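Epoxide hydrolase (Aspergillus niger, PDB 3G02) probably hydrolyses epoxides to vicinal diols with an alpha/beta-hydrolase fold, in a variant made enantioselective by directed evolution. Local coordinates at residues P19-I24 with R81-P86; L95-A100 with S149-T154. The protein carries 9 engineered substitutions. All coordinates share one frame; numbering follows the deposited sequence.

Contact 1 of 2, residues P19-I24 with R81-P86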
loop_
_atom_site.group_PDB
_atom_site.type_symbol
_atom_site.label_atom_id
_atom_site.label_comp_id
_atom_site.label_asym_id
_atom_site.label_seq_id
_atom_site.Cartn_x
_atom_site.Cartn_y
_atom_site.Cartn_z
ATOM N N PRO A 19 -38.134 1.248 -2.056
ATOM C CA PRO A 19 -37.584 1.652 -0.763
ATOM C C PRO A 19 -36.581 0.633 -0.247
ATOM O O PRO A 19 -36.819 -0.573 -0.323
ATOM C CB PRO A 19 -38.812 1.682 0.154
ATOM C CG PRO A 19 -39.971 1.820 -0.759
ATOM C CD PRO A 19 -39.600 1.092 -2.003
ATOM N N PHE A 20 -35.462 1.130 0.265
ATOM C CA PHE A 20 -34.396 0.281 0.751
ATOM C C PHE A 20 -34.240 0.462 2.255
ATOM O O PHE A 20 -34.309 1.583 2.762
ATOM C CB PHE A 20 -33.091 0.629 0.024
ATOM C CG PHE A 20 -31.917 -0.212 0.436
ATOM C CD1 PHE A 20 -31.726 -1.478 -0.109
ATOM C CD2 PHE A 20 -30.997 0.261 1.365
ATOM C CE1 PHE A 20 -30.639 -2.259 0.269
ATOM C CE2 PHE A 20 -29.909 -0.516 1.750
ATOM C CZ PHE A 20 -29.729 -1.772 1.202
ATOM N N THR A 21 -34.046 -0.652 2.951
ATOM C CA THR A 21 -33.821 -0.654 4.387
ATOM C C THR A 21 -32.551 -1.444 4.676
ATOM O O THR A 21 -32.401 -2.583 4.223
ATOM C CB THR A 21 -35.020 -1.281 5.152
ATOM O OG1 THR A 21 -36.228 -0.609 4.780
ATOM C CG2 THR A 21 -34.833 -1.173 6.662
ATOM N N VAL A 22 -31.632 -0.828 5.411
ATOM C CA VAL A 22 -30.431 -1.526 5.864
ATOM C C VAL A 22 -30.820 -2.494 6.978
ATOM O O VAL A 22 -31.389 -2.092 7.993
ATOM C CB VAL A 22 -29.335 -0.546 6.348
ATOM C CG1 VAL A 22 -28.076 -1.314 6.755
ATOM C CG2 VAL A 22 -29.012 0.486 5.264
ATOM N N SER A 23 -30.523 -3.774 6.766
ATOM C CA SER A 23 -30.865 -4.823 7.714
ATOM C C SER A 23 -29.806 -5.913 7.669
ATOM O O SER A 23 -30.005 -6.972 7.067
ATOM C CB SER A 23 -32.255 -5.394 7.407
ATOM O OG SER A 23 -32.655 -6.313 8.407
ATOM N N ILE A 24 -28.668 -5.630 8.298
ATOM C CA ILE A 24 -27.551 -6.567 8.341
ATOM C C ILE A 24 -27.914 -7.736 9.260
ATOM O O ILE A 24 -28.252 -7.522 10.425
ATOM C CB ILE A 24 -26.239 -5.881 8.827
ATOM C CG1 ILE A 24 -25.881 -4.662 7.954
ATOM C CG2 ILE A 24 -25.084 -6.887 8.897
ATOM C CD1 ILE A 24 -25.630 -4.962 6.476
ATOM N N ARG A 81 -30.031 4.954 12.330
ATOM C CA ARG A 81 -29.749 6.279 11.780
ATOM C C ARG A 81 -29.716 6.247 10.249
ATOM O O ARG A 81 -30.259 7.137 9.595
ATOM C CB ARG A 81 -28.438 6.839 12.339
ATOM C CG ARG A 81 -28.156 8.280 11.934
ATOM C CD ARG A 81 -27.082 8.911 12.809
ATOM N NE ARG A 81 -25.737 8.431 12.490
ATOM C CZ ARG A 81 -24.961 8.929 11.527
ATOM N NH1 ARG A 81 -25.390 9.925 10.761
ATOM N NH2 ARG A 81 -23.751 8.425 11.327
ATOM N N LEU A 82 -29.089 5.220 9.681
ATOM C CA LEU A 82 -29.099 5.035 8.227
ATOM C C LEU A 82 -30.531 5.018 7.692
ATOM O O LEU A 82 -30.851 5.688 6.706
ATOM C CB LEU A 82 -28.367 3.747 7.833
ATOM C CG LEU A 82 -26.863 3.658 8.120
ATOM C CD1 LEU A 82 -26.293 2.377 7.541
ATOM C CD2 LEU A 82 -26.144 4.854 7.546
ATOM N N ASN A 83 -31.389 4.270 8.382
ATOM C CA ASN A 83 -32.773 4.071 7.967
ATOM C C ASN A 83 -33.713 5.226 8.322
ATOM O O ASN A 83 -34.910 5.165 8.026
ATOM C CB ASN A 83 -33.291 2.747 8.533
ATOM C CG ASN A 83 -32.613 1.541 7.902
ATOM O OD1 ASN A 83 -32.218 1.577 6.734
ATOM N ND2 ASN A 83 -32.481 0.467 8.671
ATOM N N SER A 84 -33.163 6.279 8.926
ATOM C CA SER A 84 -33.945 7.462 9.294
ATOM C C SER A 84 -34.236 8.391 8.115
ATOM O O SER A 84 -35.078 9.283 8.226
ATOM C CB SER A 84 -33.272 8.236 10.436
ATOM O OG SER A 84 -32.064 8.849 10.019
ATOM N N PHE A 85 -33.536 8.189 6.999
ATOM C CA PHE A 85 -33.753 8.971 5.784
ATOM C C PHE A 85 -34.251 8.066 4.665
ATOM O O PHE A 85 -33.978 6.863 4.685
ATOM C CB PHE A 85 -32.458 9.673 5.354
ATOM C CG PHE A 85 -32.092 10.844 6.218
ATOM C CD1 PHE A 85 -32.537 12.126 5.906
ATOM C CD2 PHE A 85 -31.302 10.666 7.351
ATOM C CE1 PHE A 85 -32.199 13.211 6.712
ATOM C CE2 PHE A 85 -30.957 11.747 8.160
ATOM C CZ PHE A 85 -31.407 13.019 7.838
ATOM N N PRO A 86 -34.993 8.633 3.692
ATOM C CA PRO A 86 -35.433 7.817 2.556
ATOM C C PRO A 86 -34.243 7.237 1.798
ATOM O O PRO A 86 -33.311 7.969 1.461
ATOM C CB PRO A 86 -36.189 8.817 1.669
ATOM C CG PRO A 86 -36.629 9.894 2.617
ATOM C CD PRO A 86 -35.485 10.020 3.585
#
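The carboxamide of Asn-83 meets the backbone of Val-22 in its own plane, with both of its polar atoms. OD1 of Asn-83 accepts the N-H of Val-22 at 2.8 Å, on a lone pair in the carbonyl plane, with an N-H...O angle of 157°. On the other branch, ND2 of Asn-83 donates to O of Val-22 at 2.9 Å; this bond is straighter, at 166°, and the acceptor lies almost exactly in the amide plane. Asn-83 reaches this position with CG beside its own backbone N and anti to its carbonyl carbon (chi1 -68°), just past the end of helix 75-82, within the type I turn from Leu-82 to Phe-85.

Thr-21 crosses the amide at about a right angle: its CG2, anti to the backbone N, sits 3.5 Å from ND2 of Asn-83. From Val-22, CB and CG2 lie against OD1 of Asn-83, and CG2 also meets CD1 of Leu-82 at 4.0 Å, the two side chains crossing obliquely. Within the turn, O of Arg-81 accepts from both N and OG of Ser-84, the hydroxyl at 2.5 Å. A weak bond from Gln-87 also reaches OD1 of Asn-83, while Phe-155 and Glu-79 pack on Val-22.

One side chain thus serves both the N-H and the C=O of a residue in an extended loop, as a neighbouring strand would. The paired bonds fix the rotation of the amide and join the N-terminal segment to the end of helix 75-82, with an apolar Val-Leu contact on the buried side.

Contact 2 of 2, residues L95-A100 with S149-T154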
loop_
_atom_site.group_PDB
_atom_site.type_symbol
_atom_site.label_atom_id
_atom_site.label_comp_id
_atom_site.label_asym_id
_atom_site.label_seq_id
_atom_site.Cartn_x
_atom_site.Cartn_y
_atom_site.Cartn_z
ATOM N N LEU A 95 -26.504 -2.788 -12.852
ATOM C CA LEU A 95 -25.974 -2.529 -11.514
ATOM C C LEU A 95 -27.084 -2.050 -10.599
ATOM O O LEU A 95 -27.930 -1.255 -11.009
ATOM C CB LEU A 95 -24.862 -1.476 -11.556
ATOM C CG LEU A 95 -23.655 -1.700 -12.476
ATOM C CD1 LEU A 95 -22.705 -0.518 -12.405
ATOM C CD2 LEU A 95 -22.928 -2.992 -12.143
ATOM N N THR A 96 -27.085 -2.543 -9.367
ATOM C CA THR A 96 -27.981 -2.025 -8.340
ATOM C C THR A 96 -27.379 -0.726 -7.820
ATOM O O THR A 96 -26.289 -0.730 -7.246
ATOM C CB THR A 96 -28.161 -3.030 -7.192
ATOM O OG1 THR A 96 -28.752 -4.234 -7.702
ATOM C CG2 THR A 96 -29.059 -2.457 -6.097
ATOM N N ILE A 97 -28.072 0.384 -8.051
ATOM C CA ILE A 97 -27.606 1.679 -7.567
ATOM C C ILE A 97 -28.457 2.127 -6.394
ATOM O O ILE A 97 -29.645 2.417 -6.544
ATOM C CB ILE A 97 -27.574 2.755 -8.685
ATOM C CG1 ILE A 97 -26.655 2.309 -9.835
ATOM C CG2 ILE A 97 -27.148 4.122 -8.129
ATOM C CD1 ILE A 97 -25.219 1.943 -9.412
ATOM N N HIS A 98 -27.830 2.153 -5.223
ATOM C CA HIS A 98 -28.431 2.641 -3.997
ATOM C C HIS A 98 -28.335 4.168 -3.939
ATOM O O HIS A 98 -27.367 4.761 -4.427
ATOM C CB HIS A 98 -27.712 1.997 -2.804
ATOM C CG HIS A 98 -27.962 2.680 -1.498
ATOM N ND1 HIS A 98 -27.164 3.702 -1.029
ATOM C CD2 HIS A 98 -28.917 2.483 -0.561
ATOM C CE1 HIS A 98 -27.625 4.110 0.140
ATOM N NE2 HIS A 98 -28.687 3.388 0.447
ATOM N N PHE A 99 -29.347 4.804 -3.358
ATOM C CA PHE A 99 -29.273 6.237 -3.085
ATOM C C PHE A 99 -30.145 6.628 -1.911
ATOM O O PHE A 99 -31.185 6.018 -1.671
ATOM C CB PHE A 99 -29.602 7.094 -4.326
ATOM C CG PHE A 99 -30.975 6.859 -4.910
ATOM C CD1 PHE A 99 -31.189 5.837 -5.832
ATOM C CD2 PHE A 99 -32.038 7.695 -4.576
ATOM C CE1 PHE A 99 -32.452 5.631 -6.390
ATOM C CE2 PHE A 99 -33.304 7.494 -5.125
ATOM C CZ PHE A 99 -33.509 6.465 -6.035
ATOM N N ALA A 100 -29.684 7.627 -1.161
ATOM C CA ALA A 100 -30.507 8.297 -0.168
ATOM C C ALA A 100 -31.018 9.575 -0.818
ATOM O O ALA A 100 -30.405 10.097 -1.753
ATOM C CB ALA A 100 -29.692 8.621 1.073
ATOM N N SER A 149 -24.965 6.141 -3.913
ATOM C CA SER A 149 -23.782 5.345 -3.657
ATOM C C SER A 149 -23.182 5.046 -5.016
ATOM O O SER A 149 -23.827 4.425 -5.870
ATOM C CB SER A 149 -24.138 4.054 -2.929
ATOM O OG SER A 149 -24.536 4.316 -1.596
ATOM N N LEU A 150 -21.962 5.514 -5.238
ATOM C CA LEU A 150 -21.297 5.285 -6.512
ATOM C C LEU A 150 -21.095 3.787 -6.716
ATOM O O LEU A 150 -21.000 3.033 -5.747
ATOM C CB LEU A 150 -19.952 6.024 -6.565
ATOM C CG LEU A 150 -19.973 7.557 -6.582
ATOM C CD1 LEU A 150 -18.562 8.107 -6.523
ATOM C CD2 LEU A 150 -20.695 8.104 -7.818
ATOM N N PRO A 151 -21.064 3.340 -7.985
ATOM C CA PRO A 151 -20.748 1.941 -8.269
ATOM C C PRO A 151 -19.576 1.435 -7.426
ATOM O O PRO A 151 -18.537 2.106 -7.334
ATOM C CB PRO A 151 -20.381 1.975 -9.749
ATOM C CG PRO A 151 -21.281 3.052 -10.306
ATOM C CD PRO A 151 -21.339 4.106 -9.215
ATOM N N GLY A 152 -19.766 0.277 -6.800
ATOM C CA GLY A 152 -18.729 -0.343 -5.981
ATOM C C GLY A 152 -18.720 0.031 -4.507
ATOM O O GLY A 152 -17.936 -0.530 -3.742
ATOM N N TYR A 153 -19.583 0.962 -4.096
ATOM C CA TYR A 153 -19.620 1.391 -2.696
ATOM C C TYR A 153 -20.895 0.978 -1.972
ATOM O O TYR A 153 -22.003 1.150 -2.498
ATOM C CB TYR A 153 -19.541 2.903 -2.579
ATOM C CG TYR A 153 -18.252 3.577 -2.988
ATOM C CD1 TYR A 153 -18.008 3.906 -4.323
ATOM C CD2 TYR A 153 -17.309 3.960 -2.031
ATOM C CE1 TYR A 153 -16.846 4.575 -4.706
ATOM C CE2 TYR A 153 -16.138 4.628 -2.401
ATOM C CZ TYR A 153 -15.912 4.931 -3.738
ATOM O OH TYR A 153 -14.768 5.605 -4.111
ATOM N N THR A 154 -20.713 0.497 -0.745
ATOM C CA THR A 154 -21.793 0.144 0.177
ATOM C C THR A 154 -22.918 -0.654 -0.492
ATOM O O THR A 154 -22.674 -1.761 -0.980
ATOM C CB THR A 154 -22.283 1.361 1.046
ATOM O OG1 THR A 154 -23.067 2.271 0.262
ATOM C CG2 THR A 154 -21.089 2.111 1.644
#
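Segment 95-100 is extended strand, whereas 149-154 is the loop that follows strand 143-148 and turns back through a type II beta turn from Leu-150 to Tyr-153. The two come closest at His-98 and Ser-149, where N of Ser-149 donates to O of His-98 at 2.8 Å. That bond is nearly straight (171°), although the donor stands 33° above the carbonyl plane. The turn is closed by N of Tyr-153 on O of Leu-150, and Gly-152 takes a positive phi in its second corner, the usual place for glycine in a type II turn.

Side chains repeat the pairing of the backbone. With CG anti to its backbone N (chi1 164°), His-98 turns its ring so that ND1 meets OG of Ser-149 at 2.8 Å, the hydroxyl arriving at the ring edge near its plane. Ser-149 points its CB toward the strand and holds OG beside its own N, so backbone and hydroxyl both engage His-98. NE2 of His-98 bonds Gln-87, which leaves both ring nitrogens of this buried imidazole partnered. Farther along, CD1 of Ile-97 touches CG of Pro-151 at 4.2 Å, and CD1 of Leu-95 reaches CB of Pro-151 at 4.3 Å, so the proline ring rests on two alternate residues of the strand.

Phe-122 and Phe-155 meet the His-98 ring edge-to-face, and OG of Ser-156 bonds both N of His-98 and O of Ser-149. Strand 95-102 lies between strands 87-92 and 143-148 in the central sheet of the alpha/beta-hydrolase fold; helix 167-180 packs on Ile-97, Phe-99, Leu-150 and Pro-151, while Tyr-153 and Thr-154 reach helix 292-304.

In the fold
Contacts 1 and 2 follow one another along the chain, with centres about 14 Å apart, and touch directly at two places. CD2 of Phe-20 meets CD2 of His-98 at 3.6 Å, the ring planes at about 75°, and O of Pro-86 packs on CB of Ala-100 at 3.7 Å. Gln-87 and Phe-155 bridge the two contacts. Contact 1 is the more peripheral, its centre about 19 Å from that of the chain against about 12 Å for contact 2. Both lie away from the predicted catalytic residues Asp-193, Tyr-315 and His-375.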